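AGR_C_1268p (Agrobacterium tumefaciens str. C58, PDB 2GHS) probably acts as a metal-dependent gluconolactonase of the SMP-30/regucalcin family, binding one divalent cation per subunit. Local coordinates at residues Leu286-Arg292 and His306-Leu312; Arg247-Val253 and Ala264-Val268. All coordinates share one frame. Residue numbers count along the deposited sequence, not the author numbering.

Interaction 1 (Leu286-Arg292 and His306-Leu312); sequences LLVTSAR and HGLTFEL
Two extended segments run antiparallel, 286-290 against 309-311, with their axes 4.5 Å apart at closest approach and 157° between their directions. L287 faces E311 as a non-hydrogen-bonded pair (CA-CA 4.4 Å), and V288 faces F310 as a hydrogen-bonded pair (5.1 Å). L286, V288 and S290 lose the most surface. L286 O accepts L312 N at 2.9 Å, and L286 CD2 (chi1 t, chi2 p) meets L312 CD1 at 3.8 Å; water 1 joins L286 N to L312 O. V288 exchanges two backbone bonds with F310, N to O and O to N, each 2.9 Å; its CG2 (chi1 t) lies 4.2 Å from L312 CG. At S290 a p rotamer turns OG to donate to L308 O at 2.7 Å, so a side chain continues the pairing where backbone bonding stops. Beyond it G307 turns the chain at phi 91°, psi -10°, a conformation suited to glycine, and R292 NE, on an extended side chain, donates to H306 O at 2.9 Å. Strand 41-44 flanks 309-311 and strand 273-279 flanks 286-290, so the N-terminal part of the chain supplies the outer strand of a four-stranded blade, the Velcro closure typical of beta-propellers.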
ATOM      1  N   LEU A 286       3.713  11.519  -7.104  1.00  5.92           N
ATOM      2  CA  LEU A 286       2.841  10.483  -6.592  1.00  8.19           C
ATOM      3  C   LEU A 286       2.575   9.426  -7.653  1.00  8.40           C
ATOM      4  O   LEU A 286       1.991   9.720  -8.691  1.00  9.35           O
ATOM      5  CB  LEU A 286       1.539  11.074  -6.047  1.00  9.03           C
ATOM      6  CG  LEU A 286       0.819  10.162  -5.055  1.00 10.45           C
ATOM      7  CD1 LEU A 286       1.533  10.103  -3.693  1.00 12.29           C
ATOM      8  CD2 LEU A 286      -0.637  10.547  -4.894  1.00 11.16           C
ATOM      9  N   LEU A 287       3.068   8.227  -7.382  1.00  8.59           N
ATOM     10  CA  LEU A 287       2.758   7.013  -8.177  1.00  8.35           C
ATOM     11  C   LEU A 287       1.448   6.395  -7.699  1.00  7.42           C
ATOM     12  O   LEU A 287       1.178   6.441  -6.490  1.00  7.81           O
ATOM     13  CB  LEU A 287       3.940   6.021  -8.036  1.00  8.38           C
ATOM     14  CG  LEU A 287       3.854   4.632  -8.688  1.00 10.86           C
ATOM     15  CD1 LEU A 287       5.253   4.112  -8.898  1.00 12.48           C
ATOM     16  CD2 LEU A 287       3.076   3.651  -7.831  1.00 13.45           C
ATOM     17  N   VAL A 288       0.653   5.808  -8.609  1.00  8.62           N
ATOM     18  CA  VAL A 288      -0.649   5.211  -8.279  1.00  7.25           C
ATOM     19  C   VAL A 288      -0.783   3.916  -9.062  1.00  7.31           C
ATOM     20  O   VAL A 288      -0.659   3.929 -10.286  1.00  8.23           O
ATOM     21  CB  VAL A 288      -1.813   6.153  -8.670  1.00 10.35           C
ATOM     22  CG1 VAL A 288      -3.098   5.567  -8.247  1.00 11.62           C
ATOM     23  CG2 VAL A 288      -1.597   7.556  -8.074  1.00 10.27           C
ATOM     24  N   THR A 289      -0.938   2.796  -8.355  1.00  7.14           N
ATOM     25  CA  THR A 289      -1.233   1.505  -8.942  1.00  6.25           C
ATOM     26  C   THR A 289      -2.725   1.309  -9.125  1.00  6.50           C
ATOM     27  O   THR A 289      -3.575   1.944  -8.468  1.00  6.60           O
ATOM     28  CB  THR A 289      -0.680   0.338  -8.101  1.00  7.60           C
ATOM     29  OG1 THR A 289      -1.042   0.498  -6.729  1.00  7.91           O
ATOM     30  CG2 THR A 289       0.837   0.321  -8.175  1.00  9.31           C
ATOM     31  N   SER A 290      -3.029   0.362  -9.993  1.00  4.20           N
ATOM     32  CA  SER A 290      -4.414  -0.019 -10.254  1.00  4.32           C
ATOM     33  C   SER A 290      -4.531  -1.518 -10.610  1.00  5.96           C
ATOM     34  O   SER A 290      -3.545  -2.253 -10.644  1.00  8.81           O
ATOM     35  CB  SER A 290      -5.043   0.852 -11.353  1.00  5.99           C
ATOM     36  OG  SER A 290      -4.475   0.599 -12.630  1.00  7.31           O
ATOM     37  N   ALA A 291      -5.758  -1.958 -10.799  1.00  6.75           N
ATOM     38  CA  ALA A 291      -6.048  -3.391 -10.980  1.00  6.15           C
ATOM     39  C   ALA A 291      -7.017  -3.647 -12.133  1.00  7.22           C
ATOM     40  O   ALA A 291      -7.851  -2.803 -12.473  1.00  7.71           O
ATOM     41  CB  ALA A 291      -6.648  -3.989  -9.672  1.00  6.48           C
ATOM     42  N   ARG A 292      -6.901  -4.850 -12.722  1.00  7.49           N
ATOM     43  CA  ARG A 292      -7.880  -5.399 -13.662  1.00  8.62           C
ATOM     44  C   ARG A 292      -8.765  -6.483 -13.031  1.00  7.59           C
ATOM     45  O   ARG A 292      -9.678  -6.998 -13.676  1.00 12.13           O
ATOM     46  CB  ARG A 292      -7.168  -6.026 -14.864  1.00 12.50           C
ATOM     47  CG  ARG A 292      -6.708  -5.023 -15.839  1.00  8.27           C
ATOM     48  CD  ARG A 292      -6.205  -5.626 -17.154  1.00 10.66           C
ATOM     49  NE  ARG A 292      -5.974  -4.488 -18.040  1.00  9.76           N
ATOM     50  CZ  ARG A 292      -5.682  -4.541 -19.328  1.00 15.41           C
ATOM     51  NH1 ARG A 292      -5.563  -5.702 -19.958  1.00 11.00           N
ATOM     52  NH2 ARG A 292      -5.508  -3.401 -19.984  1.00 13.54           N
ATOM     53  N   HIS A 306      -7.026   0.312 -17.553  1.00  5.86           N
ATOM     54  CA  HIS A 306      -7.230  -0.420 -16.307  1.00  5.24           C
ATOM     55  C   HIS A 306      -5.977  -1.202 -16.016  1.00  6.45           C
ATOM     56  O   HIS A 306      -5.472  -1.909 -16.888  1.00  5.92           O
ATOM     57  CB  HIS A 306      -8.365  -1.439 -16.419  1.00  6.21           C
ATOM     58  CG  HIS A 306      -9.753  -0.862 -16.375  1.00  7.72           C
ATOM     59  ND1 HIS A 306     -10.222  -0.127 -15.304  1.00  7.45           N
ATOM     60  CD2 HIS A 306     -10.790  -0.983 -17.232  1.00 10.69           C
ATOM     61  CE1 HIS A 306     -11.487   0.175 -15.514  1.00  8.41           C
ATOM     62  NE2 HIS A 306     -11.852  -0.309 -16.685  1.00  8.72           N
ATOM     63  N   GLY A 307      -5.503  -1.122 -14.790  1.00  7.52           N
ATOM     64  CA  GLY A 307      -4.360  -1.939 -14.342  1.00  4.96           C
ATOM     65  C   GLY A 307      -2.977  -1.324 -14.518  1.00  8.42           C
ATOM     66  O   GLY A 307      -1.984  -1.831 -13.975  1.00  5.59           O
ATOM     67  N   LEU A 308      -2.911  -0.210 -15.238  1.00  6.85           N
ATOM     68  CA  LEU A 308      -1.644   0.469 -15.451  1.00  6.17           C
ATOM     69  C   LEU A 308      -1.202   1.199 -14.177  1.00  5.21           C
ATOM     70  O   LEU A 308      -1.961   1.374 -13.234  1.00  6.78           O
ATOM     71  CB  LEU A 308      -1.785   1.444 -16.640  1.00  8.45           C
ATOM     72  CG  LEU A 308      -1.615   0.856 -18.035  1.00 13.38           C
ATOM     73  CD1 LEU A 308      -2.371  -0.429 -18.221  1.00 18.23           C
ATOM     74  CD2 LEU A 308      -1.919   1.909 -19.171  1.00  7.71           C
ATOM     75  N   THR A 309       0.072   1.601 -14.157  1.00  6.35           N
ATOM     76  CA  THR A 309       0.686   2.312 -13.046  1.00  5.55           C
ATOM     77  C   THR A 309       0.984   3.716 -13.547  1.00  6.46           C
ATOM     78  O   THR A 309       1.608   3.904 -14.617  1.00  7.06           O
ATOM     79  CB  THR A 309       1.961   1.566 -12.597  1.00  8.59           C
ATOM     80  OG1 THR A 309       1.616   0.218 -12.202  1.00 10.57           O
ATOM     81  CG2 THR A 309       2.663   2.243 -11.474  1.00 11.26           C
ATOM     82  N   PHE A 310       0.501   4.696 -12.803  1.00  7.67           N
ATOM     83  CA  PHE A 310       0.514   6.101 -13.201  1.00  6.80           C
ATOM     84  C   PHE A 310       1.344   6.988 -12.277  1.00  6.98           C
ATOM     85  O   PHE A 310       1.682   6.603 -11.186  1.00  8.00           O
ATOM     86  CB  PHE A 310      -0.910   6.652 -13.193  1.00  7.33           C
ATOM     87  CG  PHE A 310      -1.892   5.806 -13.936  1.00  6.01           C
ATOM     88  CD1 PHE A 310      -2.025   5.898 -15.328  1.00  6.90           C
ATOM     89  CD2 PHE A 310      -2.712   4.885 -13.255  1.00 10.46           C
ATOM     90  CE1 PHE A 310      -2.915   5.042 -16.023  1.00  6.80           C
ATOM     91  CE2 PHE A 310      -3.618   4.063 -13.956  1.00  7.44           C
ATOM     92  CZ  PHE A 310      -3.696   4.116 -15.321  1.00  9.13           C
ATOM     93  N   GLU A 311       1.651   8.177 -12.740  1.00  7.68           N
ATOM     94  CA  GLU A 311       2.134   9.277 -11.890  1.00  6.73           C
ATOM     95  C   GLU A 311       1.200  10.459 -12.072  1.00  8.89           C
ATOM     96  O   GLU A 311       0.881  10.848 -13.202  1.00  6.99           O
ATOM     97  CB  GLU A 311       3.546   9.658 -12.319  1.00 10.09           C
ATOM     98  CG  GLU A 311       4.254  10.677 -11.487  1.00 13.77           C
ATOM     99  CD  GLU A 311       5.558  11.064 -12.155  1.00 20.41           C
ATOM    100  OE1 GLU A 311       6.540  10.335 -12.039  1.00 26.47           O
ATOM    101  OE2 GLU A 311       5.611  12.091 -12.859  1.00 38.74           O
ATOM    102  N   LEU A 312       0.799  11.103 -10.983  1.00  8.79           N
ATOM    103  CA  LEU A 312      -0.069  12.279 -11.101  1.00  7.29           C
ATOM    104  C   LEU A 312       0.711  13.480 -11.665  1.00  6.69           C
ATOM    105  O   LEU A 312       1.957  13.501 -11.583  1.00  7.23           O
ATOM    106  CB  LEU A 312      -0.628  12.653  -9.726  1.00  8.42           C
ATOM    107  CG  LEU A 312      -1.571  11.674  -9.022  1.00  9.17           C
ATOM    108  CD1 LEU A 312      -2.202  12.336  -7.800  1.00 12.53           C
ATOM    109  CD2 LEU A 312      -2.654  11.223  -9.965  1.00 12.03           C
TER
HETATM  110  O   HOH W   1       3.003  13.529  -9.030  1.00 13.21           O
HETATM  111  O   HOH W   2      -0.757  -0.983 -11.283  1.00 10.32           O
HETATM  112  O   HOH W   3      -8.276  -0.267 -13.079  1.00 13.37           O

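Interaction 2 (Arg247-Val253 and Ala264-Val268); sequences RWGEGAV and ARYEV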
ATOM      1  N   ARG A 247      -9.083   5.184  -4.112  1.00  9.02           N
ATOM      2  CA  ARG A 247     -10.481   4.810  -3.953  1.00  9.93           C
ATOM      3  C   ARG A 247     -10.826   3.809  -5.050  1.00  9.58           C
ATOM      4  O   ARG A 247     -10.956   4.168  -6.222  1.00 10.29           O
ATOM      5  CB  ARG A 247     -11.396   6.045  -4.036  1.00 11.87           C
ATOM      6  CG  ARG A 247     -12.877   5.791  -3.762  1.00 19.32           C
ATOM      7  CD  ARG A 247     -13.190   6.109  -2.362  1.00 16.19           C
ATOM      8  NE  ARG A 247     -14.528   5.823  -1.866  1.00 11.77           N
ATOM      9  CZ  ARG A 247     -14.854   6.042  -0.600  1.00 12.15           C
ATOM     10  NH1 ARG A 247     -13.976   6.659   0.182  1.00 10.60           N
ATOM     11  NH2 ARG A 247     -16.049   5.737  -0.139  1.00 15.49           N
ATOM     12  N   TRP A 248     -10.933   2.535  -4.672  1.00  8.71           N
ATOM     13  CA  TRP A 248     -11.231   1.497  -5.638  1.00  9.64           C
ATOM     14  C   TRP A 248     -12.619   1.675  -6.235  1.00 12.02           C
ATOM     15  O   TRP A 248     -13.597   1.806  -5.504  1.00 11.74           O
ATOM     16  CB  TRP A 248     -11.150   0.144  -4.966  1.00 12.03           C
ATOM     17  CG  TRP A 248     -11.556  -1.044  -5.785  1.00 12.92           C
ATOM     18  CD1 TRP A 248     -12.822  -1.406  -6.146  1.00 11.84           C
ATOM     19  CD2 TRP A 248     -10.688  -2.074  -6.278  1.00 15.55           C
ATOM     20  NE1 TRP A 248     -12.789  -2.599  -6.869  1.00 13.49           N
ATOM     21  CE2 TRP A 248     -11.493  -3.023  -6.956  1.00 13.83           C
ATOM     22  CE3 TRP A 248      -9.321  -2.294  -6.204  1.00 15.11           C
ATOM     23  CZ2 TRP A 248     -10.959  -4.179  -7.542  1.00 15.46           C
ATOM     24  CZ3 TRP A 248      -8.786  -3.462  -6.788  1.00 15.40           C
ATOM     25  CH2 TRP A 248      -9.602  -4.373  -7.462  1.00 16.01           C
ATOM     26  N   GLY A 249     -12.656   1.690  -7.563  1.00 13.79           N
ATOM     27  CA  GLY A 249     -13.861   1.794  -8.327  1.00 11.33           C
ATOM     28  C   GLY A 249     -14.160   3.176  -8.819  1.00 11.86           C
ATOM     29  O   GLY A 249     -15.072   3.352  -9.630  1.00 15.24           O
ATOM     30  N   GLU A 250     -13.420   4.172  -8.334  1.00 10.36           N
ATOM     31  CA  GLU A 250     -13.688   5.554  -8.634  1.00 11.70           C
ATOM     32  C   GLU A 250     -12.566   6.228  -9.439  1.00 12.85           C
ATOM     33  O   GLU A 250     -12.696   7.422  -9.768  1.00 14.00           O
ATOM     34  CB  GLU A 250     -13.897   6.325  -7.312  1.00 11.74           C
ATOM     35  CG  GLU A 250     -15.228   5.960  -6.691  1.00 13.97           C
ATOM     36  CD  GLU A 250     -16.375   6.603  -7.449  1.00 27.21           C
ATOM     37  OE1 GLU A 250     -16.603   7.813  -7.271  1.00 27.14           O
ATOM     38  OE2 GLU A 250     -17.028   5.918  -8.237  1.00 29.01           O
ATOM     39  N   GLY A 251     -11.492   5.494  -9.760  1.00 10.88           N
ATOM     40  CA  GLY A 251     -10.368   6.050 -10.549  1.00  9.19           C
ATOM     41  C   GLY A 251      -9.890   7.364  -9.945  1.00  8.79           C
ATOM     42  O   GLY A 251      -9.902   8.439 -10.596  1.00  9.44           O
ATOM     43  N   ALA A 252      -9.516   7.282  -8.679  1.00  8.24           N
ATOM     44  CA  ALA A 252      -9.228   8.487  -7.875  1.00  9.81           C
ATOM     45  C   ALA A 252      -8.296   8.235  -6.737  1.00  9.92           C
ATOM     46  O   ALA A 252      -8.309   7.136  -6.139  1.00 10.81           O
ATOM     47  CB  ALA A 252     -10.505   9.016  -7.324  1.00 14.94           C
ATOM     48  N   VAL A 253      -7.531   9.278  -6.410  1.00 10.84           N
ATOM     49  CA  VAL A 253      -6.880   9.403  -5.130  1.00 10.10           C
ATOM     50  C   VAL A 253      -7.549  10.592  -4.428  1.00  8.70           C
ATOM     51  O   VAL A 253      -7.634  11.697  -4.994  1.00  9.54           O
ATOM     52  CB  VAL A 253      -5.340   9.617  -5.277  1.00 11.63           C
ATOM     53  CG1 VAL A 253      -4.664   9.816  -3.897  1.00 13.10           C
ATOM     54  CG2 VAL A 253      -4.716   8.402  -5.960  1.00 12.92           C
ATOM     55  N   ALA A 264      -9.880  17.222  -1.861  1.00  7.30           N
ATOM     56  CA  ALA A 264      -9.600  17.046  -3.269  1.00  6.50           C
ATOM     57  C   ALA A 264      -9.765  15.599  -3.706  1.00  6.62           C
ATOM     58  O   ALA A 264      -9.578  14.653  -2.895  1.00  8.59           O
ATOM     59  CB  ALA A 264      -8.205  17.500  -3.612  1.00  7.72           C
ATOM     60  N   ARG A 265     -10.023  15.453  -4.992  1.00  6.03           N
ATOM     61  CA  ARG A 265     -10.025  14.179  -5.688  1.00  7.00           C
ATOM     62  C   ARG A 265      -9.216  14.290  -6.967  1.00  7.71           C
ATOM     63  O   ARG A 265      -9.495  15.163  -7.827  1.00  8.24           O
ATOM     64  CB  ARG A 265     -11.452  13.754  -6.059  1.00  7.84           C
ATOM     65  CG  ARG A 265     -11.494  12.534  -6.984  1.00  9.18           C
ATOM     66  CD  ARG A 265     -12.835  11.825  -6.959  1.00 12.39           C
ATOM     67  NE  ARG A 265     -13.008  11.021  -5.749  1.00  9.77           N
ATOM     68  CZ  ARG A 265     -14.017  10.164  -5.562  1.00 18.78           C
ATOM     69  NH1 ARG A 265     -14.934   9.995  -6.504  1.00 16.47           N
ATOM     70  NH2 ARG A 265     -14.105   9.456  -4.428  1.00 12.42           N
ATOM     71  N   TYR A 266      -8.207  13.424  -7.093  1.00  7.85           N
ATOM     72  CA  TYR A 266      -7.275  13.459  -8.214  1.00  6.84           C
ATOM     73  C   TYR A 266      -7.591  12.242  -9.043  1.00  8.11           C
ATOM     74  O   TYR A 266      -7.429  11.082  -8.584  1.00 10.12           O
ATOM     75  CB  TYR A 266      -5.819  13.405  -7.716  1.00  5.73           C
ATOM     76  CG  TYR A 266      -5.436  14.583  -6.851  1.00  3.30           C
ATOM     77  CD1 TYR A 266      -5.686  14.570  -5.486  1.00  7.96           C
ATOM     78  CD2 TYR A 266      -4.928  15.749  -7.414  1.00  7.09           C
ATOM     79  CE1 TYR A 266      -5.397  15.649  -4.697  1.00  9.82           C
ATOM     80  CE2 TYR A 266      -4.611  16.846  -6.590  1.00  8.44           C
ATOM     81  CZ  TYR A 266      -4.868  16.782  -5.238  1.00  7.91           C
ATOM     82  OH  TYR A 266      -4.567  17.887  -4.428  1.00  9.53           O
ATOM     83  N   GLU A 267      -8.114  12.486 -10.240  1.00  5.94           N
ATOM     84  CA  GLU A 267      -8.544  11.435 -11.144  1.00  7.48           C
ATOM     85  C   GLU A 267      -7.329  10.703 -11.754  1.00  8.25           C
ATOM     86  O   GLU A 267      -6.282  11.307 -12.016  1.00  8.68           O
ATOM     87  CB  GLU A 267      -9.490  11.976 -12.221  1.00  7.58           C
ATOM     88  CG  GLU A 267     -10.794  12.569 -11.660  1.00 10.92           C
ATOM     89  CD  GLU A 267     -11.751  13.075 -12.725  1.00 11.90           C
ATOM     90  OE1 GLU A 267     -11.336  13.288 -13.891  1.00 16.49           O
ATOM     91  OE2 GLU A 267     -12.960  13.268 -12.398  1.00 17.13           O
ATOM     92  N   VAL A 268      -7.489   9.398 -11.958  1.00  9.24           N
ATOM     93  CA  VAL A 268      -6.533   8.533 -12.698  1.00  9.74           C
ATOM     94  C   VAL A 268      -7.325   7.612 -13.619  1.00 10.88           C
ATOM     95  O   VAL A 268      -8.479   7.299 -13.350  1.00 13.25           O
ATOM     96  CB  VAL A 268      -5.627   7.691 -11.789  1.00 13.75           C
ATOM     97  CG1 VAL A 268      -4.783   8.606 -10.882  1.00 16.72           C
ATOM     98  CG2 VAL A 268      -6.399   6.802 -10.935  1.00 12.64           C
TER
HETATM   99  O   HOH W   4     -16.679   8.255  -4.160  1.00 18.88           O
HETATM  100  O   HOH W   5     -13.969   9.857  -9.619  1.00 40.54           O
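R247 to E250 form a type II beta turn, with G249 at phi 99° and E250 N donating to R247 O at 3.2 Å; R247 N also reaches A252 O at 2.9 Å. G251, whose positive phi favours glycine and where a CB would clash with V268 O, leads into the hairpin strand. A252 faces E267 as a non-hydrogen-bonded antiparallel pair, and V253 and Y266 exchange N-to-O bonds of 2.8 Å each way; V268 N to G251 O, 2.9 Å, closes the pairing. On the face carrying A252, the side chain of R265 folds back until its NE lies 3.6 Å from A252 CB, with that methyl over one face of the guanidinium, and its NH1 forms a salt bridge with E250 OE1 at 2.9 Å. Water 4 joins E250 OE1 to R265 NH2. V253 and Y266 share the other face, where the Y266 ring stacks with F36 and W244. Since E250 also pairs with K229 and R265 with D254, the contact implies a charge network that ties the turn to the hairpin strands, where D254 sits, and to the loop of K229 before strand 231-237.

Interactions 1 and 2 are both largely buried and belong to adjacent, differently built sheets: the four-stranded blade of 286-290 and 309-311, and the five-stranded sheet of the hairpin 252-256/262-267. The sheets meet through apolar groups, L312 CD2 to V268 CG1 at 3.5 Å, A291 CB to W248 CZ3 at 3.6 Å and V288 CG2 to V253 CG2 at 3.9 Å, the blade-to-blade packing of a propeller. Their polar chemistry differs: interaction 1 ends in hydrogen bonds from S290 OG and the R292 guanidinium to backbone carbonyls, with no salt bridge between its own segments, whereas interaction 2 carries one between partly exposed residues. Both approach the predicted active-site residue D233, A291 and R247 each coming to about 7 Å between side chains.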